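PDB 1V43: sugar-binding transport ATP-binding protein from Pyrococcus horikoshii, which binds ATP and probably hydrolyses it to power sugar uptake as the nucleotide-binding subunit of an ABC transporter. Local coordinates for residues V178-R181 against A182-K185. Residues are numbered along the deposited sequence; the frame is centred on the assembly and turned at random.
Sequences VAMR and AEIK
Two successive turns in the middle of helix 174-191, the connecting helix of a beta-alpha-beta unit in the ABC ATPase domain, meet here through Met180 and Ile184 on one side and four i to i+4 backbone bonds. Ala182 N binds Val178 O at 3.1 Å, and Glu183 N binds Ala179 O at 3.0 Å with a more bent N-H...O angle of 157°. The next bond, Ile184 N to Met180 O, is short at 2.7 Å and practically straight; Lys185 N to Arg181 O follows at 2.9 Å. This is regular alpha-helical bonding: all four N-H groups of 182-185 bond to the carbonyls of 178-181.

The side chains of Met180 and Ile184, one turn apart, cross at an angle, and their terminal methyls touch, Met180 CE lying 4.1 Å from Ile184 CD1. Met180 gets there by bending at chi2 (-44°) and chi3 (-61°), so that the SD-CE bond turns along the helix toward the next turn. Met180 CE also lies 4.4 Å from Glu183 CG, a looser contact with the middle of the glutamate chain. Arg181 stretches out from CG to NE and makes a salt bridge with Glu204, while the bent Lys185 chain brings NZ to the carbonyl oxygen of Met208.

Arg181 and Ile184 touch helix 202-208, Ile184 on Met208, whereas Met180 and Glu183 reach residues of helix 147-156. Ile184 and Lys185 also touch Phe39 of strand 39-43, and Ala182 packs on Phe316 of the second subunit. The helix links parallel strands 162-166 and 194-199.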
loop_
_atom_site.group_PDB
_atom_site.type_symbol
_atom_site.label_atom_id
_atom_site.label_comp_id
_atom_site.label_asym_id
_atom_site.label_seq_id
_atom_site.Cartn_x
_atom_site.Cartn_y
_atom_site.Cartn_z
ATOM N N VAL A 178 -7.933 6.247 -4.518
ATOM C CA VAL A 178 -7.485 6.272 -5.901
ATOM C C VAL A 178 -8.469 7.037 -6.774
ATOM O O VAL A 178 -8.064 7.833 -7.625
ATOM C CB VAL A 178 -7.271 4.837 -6.467
ATOM C CG1 VAL A 178 -7.164 4.880 -7.986
ATOM C CG2 VAL A 178 -5.965 4.252 -5.915
ATOM N N ALA A 179 -9.762 6.800 -6.557
ATOM C CA ALA A 179 -10.798 7.497 -7.312
ATOM C C ALA A 179 -10.695 9.017 -7.087
ATOM O O ALA A 179 -10.870 9.797 -8.018
ATOM C CB ALA A 179 -12.189 6.983 -6.898
ATOM N N MET A 180 -10.414 9.430 -5.853
ATOM C CA MET A 180 -10.269 10.854 -5.539
ATOM C C MET A 180 -9.001 11.462 -6.190
ATOM O O MET A 180 -9.050 12.579 -6.713
ATOM C CB MET A 180 -10.230 11.075 -4.021
ATOM C CG MET A 180 -11.591 11.048 -3.319
ATOM S SD MET A 180 -12.909 11.972 -4.182
ATOM C CE MET A 180 -12.232 13.611 -4.187
ATOM N N ARG A 181 -7.878 10.742 -6.156
ATOM C CA ARG A 181 -6.644 11.232 -6.781
ATOM C C ARG A 181 -6.938 11.583 -8.227
ATOM O O ARG A 181 -6.658 12.693 -8.675
ATOM C CB ARG A 181 -5.549 10.170 -6.745
ATOM C CG ARG A 181 -4.965 9.934 -5.368
ATOM C CD ARG A 181 -4.071 8.729 -5.346
ATOM N NE ARG A 181 -3.699 8.383 -3.983
ATOM C CZ ARG A 181 -3.259 7.183 -3.626
ATOM N NH1 ARG A 181 -3.139 6.223 -4.540
ATOM N NH2 ARG A 181 -2.958 6.932 -2.359
ATOM N N ALA A 182 -7.521 10.630 -8.950
ATOM C CA ALA A 182 -7.865 10.837 -10.348
ATOM C C ALA A 182 -8.833 12.001 -10.507
ATOM O O ALA A 182 -8.663 12.839 -11.390
ATOM C CB ALA A 182 -8.475 9.566 -10.936
ATOM N N GLU A 183 -9.866 12.035 -9.675
ATOM C CA GLU A 183 -10.855 13.109 -9.729
ATOM C C GLU A 183 -10.174 14.482 -9.555
ATOM O O GLU A 183 -10.321 15.364 -10.380
ATOM C CB GLU A 183 -11.889 12.888 -8.625
ATOM C CG GLU A 183 -12.982 13.936 -8.544
ATOM C CD GLU A 183 -13.800 14.023 -9.808
ATOM O OE1 GLU A 183 -13.804 13.037 -10.581
ATOM O OE2 GLU A 183 -14.451 15.073 -10.025
ATOM N N ILE A 184 -9.400 14.643 -8.488
ATOM C CA ILE A 184 -8.715 15.904 -8.242
ATOM C C ILE A 184 -7.742 16.299 -9.376
ATOM O O ILE A 184 -7.783 17.438 -9.855
ATOM C CB ILE A 184 -8.011 15.862 -6.865
ATOM C CG1 ILE A 184 -9.077 15.983 -5.768
ATOM C CG2 ILE A 184 -6.956 16.990 -6.742
ATOM C CD1 ILE A 184 -8.605 15.595 -4.373
ATOM N N LYS A 185 -6.920 15.355 -9.830
ATOM C CA LYS A 185 -5.958 15.614 -10.894
ATOM C C LYS A 185 -6.635 16.054 -12.200
ATOM O O LYS A 185 -6.242 17.055 -12.809
ATOM C CB LYS A 185 -5.079 14.373 -11.132
ATOM C CG LYS A 185 -3.950 14.585 -12.164
ATOM C CD LYS A 185 -3.303 15.968 -12.019
ATOM C CE LYS A 185 -2.235 16.236 -13.062
ATOM N NZ LYS A 185 -0.916 15.688 -12.674
#